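Local coordinates for protein trichothecene 15-O-acetyltransferase TRI3 (Fusarium sporotrichioides, PDB 3FOT) that transfers an acetyl group to the 15-hydroxyl of trichothecene intermediates during mycotoxin biosynthesis, as a BAHD-superfamily acyltransferase, at residues R266-L274 / Y493-A501; R195-G206 / N442-T453. All coordinates share one frame; numbering follows the deposited sequence.

Contact 1. Residues R266-L274 / Y493-A501; sequences RGMKFQPGL and YNDANYTEA. With SO4 (sulfate ion), chain I.
The turn between strand 486-494 and the C-terminal helix 500-516 meets the loop that leads from helix 246-264 into strand 277-283. Gln-271 and Asn-497 carry most of the hydrogen bonds. Gln-271 N donates to Asn-497 O over 3.0 Å, almost straight at 176°. The Asn-497 amide returns the grip through ND2, which reaches Gln-271 O at 2.8 Å and Gly-273 O at 3.1 Å. Both acceptors lie close to the amide plane. Gln-271 O is approached in its carbonyl plane, whereas the donor stands well above the plane of the Gly-273 carbonyl. A water donates to both Pro-272 O and Ala-496 O. Beside the amide, the Phe-270 side chain points the same way, with ring and amide planes 75° apart. The Ala-496 methyl packs on the backbone of Gly-273 and Leu-274, with CB 3.5 Å from Leu-274 N. Asn-494 OD1 accepts from Ala-496 N in an Asx turn at the end of strand 486-494, and also from Ala-275 N.

Tyr-498 turns its ring back to the loop, since CG sits beside the backbone N (chi1 -56°). Met-268 SD comes 3.7 Å from Tyr-498 CE1, an oblique Met-aromatic contact, while Phe-270 CB packs 3.6 Å from Tyr-498 CZ. The tyrosine hydroxyl hydrogen-bonds to Pro-474 O. Thr-499 then caps the helix, and Glu-500 N binds O3 of a sulfate at 2.7 Å. That ion probably came from the crystallisation liquor.

Two bonds on one nitrogen fix the rotation of the buried Asn-497 amide. They also satisfy two loop carbonyls, so one side chain holds the backbone from Gln-271 to Gly-273.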
loop_
_atom_site.group_PDB
_atom_site.type_symbol
_atom_site.label_atom_id
_atom_site.label_comp_id
_atom_site.label_asym_id
_atom_site.label_seq_id
_atom_site.Cartn_x
_atom_site.Cartn_y
_atom_site.Cartn_z
ATOM N N ARG A 266 8.758 3.320 25.008
ATOM C CA ARG A 266 8.518 1.970 25.484
ATOM C C ARG A 266 7.418 1.346 24.632
ATOM O O ARG A 266 6.551 2.044 24.100
ATOM C CB ARG A 266 8.125 1.985 26.970
ATOM N N GLY A 267 7.455 0.030 24.483
ATOM C CA GLY A 267 6.458 -0.640 23.666
ATOM C C GLY A 267 6.614 -2.144 23.661
ATOM O O GLY A 267 7.132 -2.734 24.627
ATOM N N MET A 268 6.177 -2.765 22.566
ATOM C CA MET A 268 6.366 -4.195 22.386
ATOM C C MET A 268 7.836 -4.571 22.227
ATOM O O MET A 268 8.550 -4.012 21.404
ATOM C CB MET A 268 5.599 -4.679 21.176
ATOM C CG MET A 268 5.759 -6.149 20.929
ATOM S SD MET A 268 4.653 -6.684 19.629
ATOM C CE MET A 268 3.050 -6.559 20.484
ATOM N N LYS A 269 8.279 -5.541 23.015
ATOM C CA LYS A 269 9.657 -6.009 22.888
ATOM C C LYS A 269 9.878 -6.729 21.560
ATOM O O LYS A 269 8.996 -7.443 21.078
ATOM C CB LYS A 269 10.007 -6.930 24.053
ATOM C CG LYS A 269 10.163 -6.191 25.357
ATOM C CD LYS A 269 10.496 -7.127 26.510
ATOM C CE LYS A 269 10.371 -6.405 27.852
ATOM N NZ LYS A 269 11.090 -5.094 27.841
ATOM N N PHE A 270 11.065 -6.543 20.983
ATOM C CA PHE A 270 11.476 -7.264 19.786
ATOM C C PHE A 270 12.931 -7.682 19.909
ATOM O O PHE A 270 13.674 -7.155 20.741
ATOM C CB PHE A 270 11.237 -6.455 18.502
ATOM C CG PHE A 270 12.130 -5.258 18.352
ATOM C CD1 PHE A 270 13.396 -5.384 17.770
ATOM C CD2 PHE A 270 11.687 -3.996 18.746
ATOM C CE1 PHE A 270 14.230 -4.269 17.631
ATOM C CE2 PHE A 270 12.501 -2.877 18.616
ATOM C CZ PHE A 270 13.777 -3.008 18.058
ATOM N N GLN A 271 13.330 -8.638 19.088
ATOM C CA GLN A 271 14.710 -9.102 19.109
ATOM C C GLN A 271 15.435 -8.376 17.997
ATOM O O GLN A 271 14.927 -8.302 16.894
ATOM C CB GLN A 271 14.775 -10.625 18.945
ATOM C CG GLN A 271 13.873 -11.306 19.977
ATOM C CD GLN A 271 14.023 -12.790 20.036
ATOM O OE1 GLN A 271 13.181 -13.534 19.522
ATOM N NE2 GLN A 271 15.088 -13.245 20.681
ATOM N N PRO A 272 16.621 -7.804 18.290
ATOM C CA PRO A 272 17.304 -7.002 17.287
ATOM C C PRO A 272 17.814 -7.820 16.100
ATOM O O PRO A 272 18.054 -9.018 16.225
ATOM C CB PRO A 272 18.508 -6.436 18.047
ATOM C CG PRO A 272 18.742 -7.387 19.137
ATOM C CD PRO A 272 17.391 -7.880 19.549
ATOM N N GLY A 273 17.997 -7.142 14.975
ATOM C CA GLY A 273 18.550 -7.754 13.778
ATOM C C GLY A 273 17.736 -7.444 12.540
ATOM O O GLY A 273 16.784 -6.660 12.588
ATOM N N LEU A 274 18.123 -8.070 11.425
ATOM C CA LEU A 274 17.447 -7.910 10.148
ATOM C C LEU A 274 17.506 -9.233 9.398
ATOM O O LEU A 274 18.587 -9.824 9.253
ATOM C CB LEU A 274 18.066 -6.803 9.290
ATOM C CG LEU A 274 17.461 -6.483 7.896
ATOM C CD1 LEU A 274 15.994 -5.996 7.904
ATOM C CD2 LEU A 274 18.341 -5.475 7.154
ATOM N N TYR A 493 5.888 -8.284 9.277
ATOM C CA TYR A 493 6.929 -8.153 10.273
ATOM C C TYR A 493 8.200 -8.652 9.657
ATOM O O TYR A 493 8.179 -9.263 8.579
ATOM C CB TYR A 493 6.566 -8.933 11.528
ATOM C CG TYR A 493 6.540 -10.430 11.394
ATOM C CD1 TYR A 493 7.574 -11.203 11.916
ATOM C CD2 TYR A 493 5.470 -11.089 10.772
ATOM C CE1 TYR A 493 7.555 -12.569 11.814
ATOM C CE2 TYR A 493 5.442 -12.460 10.679
ATOM C CZ TYR A 493 6.489 -13.193 11.207
ATOM O OH TYR A 493 6.484 -14.569 11.110
ATOM N N ASN A 494 9.313 -8.356 10.308
ATOM C CA ASN A 494 10.571 -8.917 9.879
ATOM C C ASN A 494 10.909 -10.083 10.789
ATOM O O ASN A 494 10.858 -9.939 12.010
ATOM C CB ASN A 494 11.651 -7.855 9.918
ATOM C CG ASN A 494 12.868 -8.284 9.167
ATOM O OD1 ASN A 494 13.715 -8.987 9.713
ATOM N ND2 ASN A 494 12.923 -7.937 7.880
ATOM N N ASP A 495 11.264 -11.233 10.206
ATOM C CA ASP A 495 11.432 -12.449 11.012
ATOM C C ASP A 495 12.706 -12.539 11.847
ATOM O O ASP A 495 12.889 -13.521 12.576
ATOM C CB ASP A 495 11.171 -13.739 10.224
ATOM C CG ASP A 495 12.270 -14.078 9.230
ATOM O OD1 ASP A 495 13.310 -13.398 9.183
ATOM O OD2 ASP A 495 12.095 -15.069 8.481
ATOM N N ALA A 496 13.559 -11.521 11.754
ATOM C CA ALA A 496 14.646 -11.354 12.713
ATOM C C ALA A 496 14.109 -10.880 14.064
ATOM O O ALA A 496 14.715 -11.149 15.112
ATOM C CB ALA A 496 15.645 -10.363 12.196
ATOM N N ASN A 497 12.976 -10.176 14.028
ATOM C CA ASN A 497 12.519 -9.400 15.189
ATOM C C ASN A 497 11.425 -10.078 16.014
ATOM O O ASN A 497 11.275 -9.792 17.220
ATOM C CB ASN A 497 12.066 -8.003 14.749
ATOM C CG ASN A 497 13.104 -7.281 13.915
ATOM O OD1 ASN A 497 12.778 -6.726 12.870
ATOM N ND2 ASN A 497 14.374 -7.300 14.361
ATOM N N TYR A 498 10.657 -10.951 15.362
ATOM C CA TYR A 498 9.586 -11.689 16.008
ATOM C C TYR A 498 9.524 -13.115 15.489
ATOM O O TYR A 498 9.945 -13.405 14.377
ATOM C CB TYR A 498 8.226 -11.037 15.710
ATOM C CG TYR A 498 8.165 -9.602 16.110
ATOM C CD1 TYR A 498 7.731 -9.231 17.395
ATOM C CD2 TYR A 498 8.537 -8.606 15.217
ATOM C CE1 TYR A 498 7.672 -7.895 17.768
ATOM C CE2 TYR A 498 8.478 -7.263 15.582
ATOM C CZ TYR A 498 8.047 -6.917 16.851
ATOM O OH TYR A 498 8.000 -5.591 17.221
ATOM N N THR A 499 8.964 -13.993 16.303
ATOM C CA THR A 499 8.608 -15.323 15.820
ATOM C C THR A 499 7.226 -15.259 15.173
ATOM O O THR A 499 6.426 -14.371 15.489
ATOM C CB THR A 499 8.590 -16.372 16.950
ATOM O OG1 THR A 499 7.535 -16.078 17.870
ATOM C CG2 THR A 499 9.928 -16.381 17.702
ATOM N N GLU A 500 6.950 -16.188 14.268
ATOM C CA GLU A 500 5.618 -16.253 13.662
ATOM C C GLU A 500 4.559 -16.497 14.739
ATOM O O GLU A 500 3.466 -15.916 14.688
ATOM C CB GLU A 500 5.561 -17.312 12.555
ATOM C CG GLU A 500 4.277 -17.283 11.722
ATOM C CD GLU A 500 4.134 -18.475 10.797
ATOM O OE1 GLU A 500 4.871 -19.479 10.952
ATOM O OE2 GLU A 500 3.265 -18.410 9.915
ATOM N N ALA A 501 4.881 -17.354 15.710
ATOM C CA ALA A 501 3.947 -17.665 16.788
ATOM C C ALA A 501 3.532 -16.442 17.588
ATOM O O ALA A 501 2.351 -16.281 17.902
ATOM C CB ALA A 501 4.523 -18.708 17.720
HETATM S S SO4 I . 9.973 -18.513 13.716
HETATM O O1 SO4 I . 9.415 -19.405 14.730
HETATM O O2 SO4 I . 10.501 -19.300 12.594
HETATM O O3 SO4 I . 8.916 -17.639 13.218
HETATM O O4 SO4 I . 11.038 -17.737 14.354
HETATM O O HOH W 1 17.236 -11.389 15.573
#

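Contact 2. Residues R195-G206 / N442-T453; sequences RKFVGDLFRLVG and NERFIPHEIKQT
Two glycines, Gly-199 and Gly-206, bring segment 195-206 directly against the backbone of 442-453. Gly-199 CA sits 3.3 Å from Phe-445 O in a CA-H...O contact; the lack of a side chain lets the two backbones come this close. Gly-206 CA lies 3.0 Å from Lys-451 O. Gly-206 O accepts from Thr-453 N at 3.0 Å, a straight bond (179°) with the donor above the carbonyl plane.

Apolar side chains fill the middle of the contact. Phe-202 CG, beside the backbone N (chi1 -72°), carries the ring to Ile-450. Ile-450 CD1 lies 3.9 Å from the ring centroid in a CH-pi contact. Val-198 CG1, from the same helix as Phe-202, takes the opposite face; both groups are offset toward the rim. Pro-447 CD meets the ring edge, and Ile-446 CG2 meets Phe-202 CD2 obliquely at 3.9 Å. Val-205 CG1 packs 3.6 Å from Ile-450 CG2.

At the other end, Phe-445 CE2 lies over one face of the Arg-195 guanidinium, 3.8 Å from Arg-195 CZ, with the planes 69° apart. Lys-196 CG touches Phe-445 CD1. Arg-195 NH1 donates to Asp-439 O, and the guanidinium makes a cation-pi contact with Phe-467.

One water joins Phe-202 O to Lys-451 N, and another joins Arg-203 O to Thr-453 OG1. The helix is thus held on the loop and on strand 449-452 mainly by apolar fit, with waters adding polar links.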
loop_
_atom_site.group_PDB
_atom_site.type_symbol
_atom_site.label_atom_id
_atom_site.label_comp_id
_atom_site.label_asym_id
_atom_site.label_seq_id
_atom_site.Cartn_x
_atom_site.Cartn_y
_atom_site.Cartn_z
ATOM N N ARG A 195 -3.153 -0.100 -6.368
ATOM C CA ARG A 195 -4.417 -0.844 -6.552
ATOM C C ARG A 195 -5.275 -0.293 -7.691
ATOM O O ARG A 195 -5.898 -1.072 -8.423
ATOM C CB ARG A 195 -5.216 -0.889 -5.257
ATOM C CG ARG A 195 -4.518 -1.791 -4.254
ATOM C CD ARG A 195 -5.239 -1.791 -2.935
ATOM N NE ARG A 195 -4.990 -0.569 -2.186
ATOM C CZ ARG A 195 -5.733 -0.164 -1.167
ATOM N NH1 ARG A 195 -6.801 -0.874 -0.802
ATOM N NH2 ARG A 195 -5.441 0.981 -0.547
ATOM N N LYS A 196 -5.326 1.031 -7.840
ATOM C CA LYS A 196 -6.054 1.630 -8.968
ATOM C C LYS A 196 -5.467 1.082 -10.281
ATOM O O LYS A 196 -6.180 0.748 -11.210
ATOM C CB LYS A 196 -5.948 3.159 -8.961
ATOM C CG LYS A 196 -6.872 3.819 -7.903
ATOM C CD LYS A 196 -6.600 5.324 -7.712
ATOM C CE LYS A 196 -6.964 6.159 -8.948
ATOM N NZ LYS A 196 -8.437 6.196 -9.265
ATOM N N PHE A 197 -4.151 0.977 -10.333
ATOM C CA PHE A 197 -3.505 0.507 -11.553
ATOM C C PHE A 197 -3.809 -0.981 -11.831
ATOM O O PHE A 197 -4.034 -1.365 -12.982
ATOM C CB PHE A 197 -1.992 0.765 -11.486
ATOM C CG PHE A 197 -1.303 0.526 -12.795
ATOM C CD1 PHE A 197 -1.269 1.521 -13.777
ATOM C CD2 PHE A 197 -0.698 -0.706 -13.049
ATOM C CE1 PHE A 197 -0.637 1.289 -15.017
ATOM C CE2 PHE A 197 -0.041 -0.940 -14.243
ATOM C CZ PHE A 197 -0.003 0.058 -15.237
ATOM N N VAL A 198 -3.855 -1.803 -10.788
ATOM C CA VAL A 198 -4.296 -3.214 -10.929
ATOM C C VAL A 198 -5.728 -3.220 -11.531
ATOM O O VAL A 198 -6.018 -3.959 -12.479
ATOM C CB VAL A 198 -4.259 -3.940 -9.580
ATOM C CG1 VAL A 198 -4.942 -5.307 -9.659
ATOM C CG2 VAL A 198 -2.785 -4.104 -9.123
ATOM N N GLY A 199 -6.596 -2.373 -10.982
ATOM C CA GLY A 199 -7.979 -2.251 -11.493
ATOM C C GLY A 199 -8.002 -1.905 -12.974
ATOM O O GLY A 199 -8.806 -2.460 -13.767
ATOM N N ASP A 200 -7.145 -0.962 -13.348
ATOM C CA ASP A 200 -7.024 -0.531 -14.754
ATOM C C ASP A 200 -6.616 -1.690 -15.652
ATOM O O ASP A 200 -7.177 -1.873 -16.719
ATOM C CB ASP A 200 -5.993 0.603 -14.883
ATOM C CG ASP A 200 -6.450 1.896 -14.200
ATOM O OD1 ASP A 200 -7.669 2.110 -14.039
ATOM O OD2 ASP A 200 -5.584 2.687 -13.800
ATOM N N LEU A 201 -5.603 -2.462 -15.231
ATOM C CA LEU A 201 -5.189 -3.650 -15.987
ATOM C C LEU A 201 -6.335 -4.641 -16.149
ATOM O O LEU A 201 -6.511 -5.211 -17.228
ATOM C CB LEU A 201 -3.995 -4.345 -15.304
ATOM C CG LEU A 201 -2.668 -3.572 -15.367
ATOM C CD1 LEU A 201 -1.623 -4.304 -14.513
ATOM C CD2 LEU A 201 -2.187 -3.437 -16.845
ATOM N N PHE A 202 -7.110 -4.858 -15.089
ATOM C CA PHE A 202 -8.249 -5.800 -15.170
ATOM C C PHE A 202 -9.335 -5.300 -16.121
ATOM O O PHE A 202 -9.969 -6.109 -16.825
ATOM C CB PHE A 202 -8.830 -6.126 -13.777
ATOM C CG PHE A 202 -7.947 -7.010 -12.927
ATOM C CD1 PHE A 202 -6.738 -7.549 -13.417
ATOM C CD2 PHE A 202 -8.346 -7.345 -11.630
ATOM C CE1 PHE A 202 -5.938 -8.397 -12.612
ATOM C CE2 PHE A 202 -7.539 -8.182 -10.824
ATOM C CZ PHE A 202 -6.353 -8.713 -11.324
ATOM N N ARG A 203 -9.533 -3.986 -16.173
ATOM C CA ARG A 203 -10.420 -3.399 -17.183
ATOM C C ARG A 203 -9.839 -3.577 -18.598
ATOM O O ARG A 203 -10.484 -4.132 -19.485
ATOM C CB ARG A 203 -10.632 -1.919 -16.890
ATOM C CG ARG A 203 -11.146 -1.127 -18.103
ATOM C CD ARG A 203 -11.407 0.311 -17.670
ATOM N NE ARG A 203 -10.284 1.010 -17.010
ATOM C CZ ARG A 203 -9.362 1.747 -17.632
ATOM N NH1 ARG A 203 -8.424 2.365 -16.919
ATOM N NH2 ARG A 203 -9.379 1.898 -18.968
ATOM N N LEU A 204 -8.611 -3.128 -18.781
ATOM C CA LEU A 204 -7.957 -3.072 -20.105
ATOM C C LEU A 204 -7.760 -4.441 -20.722
ATOM O O LEU A 204 -7.932 -4.613 -21.937
ATOM C CB LEU A 204 -6.640 -2.305 -20.019
ATOM C CG LEU A 204 -6.797 -0.804 -19.734
ATOM C CD1 LEU A 204 -5.489 -0.217 -19.242
ATOM C CD2 LEU A 204 -7.327 -0.058 -21.004
ATOM N N VAL A 205 -7.457 -5.446 -19.903
ATOM C CA VAL A 205 -7.193 -6.778 -20.477
ATOM C C VAL A 205 -8.471 -7.349 -21.143
ATOM O O VAL A 205 -8.385 -8.183 -22.060
ATOM C CB VAL A 205 -6.561 -7.722 -19.426
ATOM C CG1 VAL A 205 -7.649 -8.195 -18.457
ATOM C CG2 VAL A 205 -5.839 -8.899 -20.114
ATOM N N GLY A 206 -9.640 -6.866 -20.702
ATOM C CA GLY A 206 -10.940 -7.311 -21.245
ATOM C C GLY A 206 -11.102 -7.043 -22.735
ATOM O O GLY A 206 -11.930 -7.682 -23.405
ATOM N N ASN A 442 -11.450 -2.520 -1.125
ATOM C CA ASN A 442 -10.769 -2.753 -2.387
ATOM C C ASN A 442 -11.675 -2.560 -3.604
ATOM O O ASN A 442 -11.179 -2.385 -4.707
ATOM C CB ASN A 442 -10.099 -4.133 -2.398
ATOM C CG ASN A 442 -8.780 -4.153 -1.670
ATOM O OD1 ASN A 442 -8.513 -5.025 -0.810
ATOM N ND2 ASN A 442 -7.925 -3.232 -2.024
ATOM N N GLU A 443 -13.001 -2.564 -3.395
ATOM C CA GLU A 443 -13.946 -2.317 -4.497
ATOM C C GLU A 443 -13.835 -0.905 -5.079
ATOM O O GLU A 443 -14.280 -0.652 -6.213
ATOM C CB GLU A 443 -15.387 -2.590 -4.031
ATOM C CG GLU A 443 -15.765 -4.083 -4.103
ATOM C CD GLU A 443 -15.425 -4.879 -2.835
ATOM O OE1 GLU A 443 -14.735 -4.353 -1.915
ATOM O OE2 GLU A 443 -15.889 -6.038 -2.751
ATOM N N ARG A 444 -13.278 0.017 -4.287
ATOM C CA ARG A 444 -13.009 1.356 -4.767
ATOM C C ARG A 444 -12.109 1.328 -5.986
ATOM O O ARG A 444 -12.185 2.211 -6.820
ATOM C CB ARG A 444 -12.359 2.215 -3.666
ATOM C CG ARG A 444 -13.222 2.435 -2.440
ATOM C CD ARG A 444 -12.550 3.455 -1.509
ATOM N NE ARG A 444 -11.418 2.835 -0.823
ATOM C CZ ARG A 444 -10.395 3.486 -0.269
ATOM N NH1 ARG A 444 -10.303 4.813 -0.338
ATOM N NH2 ARG A 444 -9.435 2.785 0.317
ATOM N N PHE A 445 -11.251 0.311 -6.086
ATOM C CA PHE A 445 -10.162 0.327 -7.056
ATOM C C PHE A 445 -10.112 -0.832 -8.041
ATOM O O PHE A 445 -9.594 -0.665 -9.140
ATOM C CB PHE A 445 -8.836 0.346 -6.300
ATOM C CG PHE A 445 -8.793 1.362 -5.201
ATOM C CD1 PHE A 445 -9.069 2.692 -5.468
ATOM C CD2 PHE A 445 -8.493 0.973 -3.900
ATOM C CE1 PHE A 445 -9.037 3.647 -4.453
ATOM C CE2 PHE A 445 -8.459 1.927 -2.864
ATOM C CZ PHE A 445 -8.730 3.263 -3.160
ATOM N N ILE A 446 -10.601 -2.001 -7.632
ATOM C CA ILE A 446 -10.397 -3.249 -8.410
ATOM C C ILE A 446 -11.766 -3.875 -8.650
ATOM O O ILE A 446 -12.560 -3.978 -7.724
ATOM C CB ILE A 446 -9.465 -4.220 -7.649
ATOM C CG1 ILE A 446 -8.078 -3.572 -7.502
ATOM C CG2 ILE A 446 -9.369 -5.591 -8.334
ATOM C CD1 ILE A 446 -7.164 -4.281 -6.509
ATOM N N PRO A 447 -12.036 -4.318 -9.893
ATOM C CA PRO A 447 -13.346 -4.914 -10.140
ATOM C C PRO A 447 -13.506 -6.342 -9.617
ATOM O O PRO A 447 -12.530 -7.076 -9.464
ATOM C CB PRO A 447 -13.453 -4.911 -11.667
ATOM C CG PRO A 447 -12.031 -5.003 -12.148
ATOM C CD PRO A 447 -11.183 -4.297 -11.100
ATOM N N HIS A 448 -14.748 -6.751 -9.368
ATOM C CA HIS A 448 -14.992 -8.145 -8.961
ATOM C C HIS A 448 -14.689 -9.175 -10.054
ATOM O O HIS A 448 -14.410 -10.357 -9.746
ATOM C CB HIS A 448 -16.440 -8.335 -8.559
ATOM C CG HIS A 448 -16.762 -7.851 -7.183
ATOM N ND1 HIS A 448 -18.053 -7.854 -6.690
ATOM C CD2 HIS A 448 -15.981 -7.334 -6.203
ATOM C CE1 HIS A 448 -18.043 -7.402 -5.446
ATOM N NE2 HIS A 448 -16.804 -7.063 -5.132
ATOM N N GLU A 449 -14.781 -8.757 -11.313
ATOM C CA GLU A 449 -14.513 -9.670 -12.425
ATOM C C GLU A 449 -13.707 -9.016 -13.523
ATOM O O GLU A 449 -13.744 -7.779 -13.711
ATOM C CB GLU A 449 -15.816 -10.231 -13.044
ATOM C CG GLU A 449 -16.798 -10.892 -12.094
ATOM C CD GLU A 449 -17.819 -9.934 -11.496
ATOM O OE1 GLU A 449 -17.970 -8.789 -11.978
ATOM O OE2 GLU A 449 -18.500 -10.351 -10.539
ATOM N N ILE A 450 -12.962 -9.859 -14.239
ATOM C CA ILE A 450 -12.402 -9.504 -15.520
ATOM C C ILE A 450 -13.410 -10.053 -16.540
ATOM O O ILE A 450 -13.767 -11.236 -16.486
ATOM C CB ILE A 450 -11.016 -10.163 -15.740
ATOM C CG1 ILE A 450 -10.003 -9.579 -14.754
ATOM C CG2 ILE A 450 -10.522 -9.901 -17.171
ATOM C CD1 ILE A 450 -8.683 -10.346 -14.625
ATOM N N LYS A 451 -13.866 -9.175 -17.430
ATOM C CA LYS A 451 -14.889 -9.485 -18.445
ATOM C C LYS A 451 -14.290 -9.397 -19.838
ATOM O O LYS A 451 -13.324 -8.666 -20.054
ATOM C CB LYS A 451 -16.045 -8.479 -18.370
ATOM C CG LYS A 451 -16.864 -8.609 -17.106
ATOM C CD LYS A 451 -17.846 -7.476 -16.979
ATOM C CE LYS A 451 -18.628 -7.638 -15.688
ATOM N NZ LYS A 451 -19.853 -8.402 -15.977
ATOM N N GLN A 452 -14.871 -10.144 -20.779
ATOM C CA GLN A 452 -14.660 -9.895 -22.214
ATOM C C GLN A 452 -15.522 -8.678 -22.553
ATOM O O GLN A 452 -16.755 -8.738 -22.502
ATOM C CB GLN A 452 -15.111 -11.096 -23.046
ATOM C CG GLN A 452 -14.869 -10.924 -24.529
ATOM C CD GLN A 452 -15.388 -12.081 -25.352
ATOM O OE1 GLN A 452 -16.233 -12.856 -24.902
ATOM N NE2 GLN A 452 -14.920 -12.174 -26.584
ATOM N N THR A 453 -14.861 -7.566 -22.844
ATOM C CA THR A 453 -15.524 -6.277 -22.911
ATOM C C THR A 453 -16.613 -6.253 -23.989
ATOM O O THR A 453 -17.702 -5.702 -23.760
ATOM C CB THR A 453 -14.506 -5.156 -23.112
ATOM O OG1 THR A 453 -13.543 -5.227 -22.051
ATOM C CG2 THR A 453 -15.172 -3.793 -23.061
HETATM O O HOH W 2 -8.946 1.396 -11.002
HETATM O O HOH W 3 -12.616 -6.516 -17.497
HETATM O O HOH W 4 -11.619 -3.314 -21.855
#

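Overall arrangement
Contacts 1 and 2 lie on opposite sides of the centre of the chain. Their centres are 36 Å apart, and their nearest atoms are about 18 Å apart. They alternate along the sequence: 195-206, 266-274, 442-453, 493-501. Contact 1 lies at the ends of the paired strands 277-283 and 486-494, in the sheet that also holds 435-441. Contact 2 lies at the edge of the six-stranded sheet, on strand 449-452. The two sheets are linked in the chain, because 442-453 follows strand 435-441 and runs into the six-stranded sheet. Neither contact lies at His-414, which binds 15-deacetylcalonectrin.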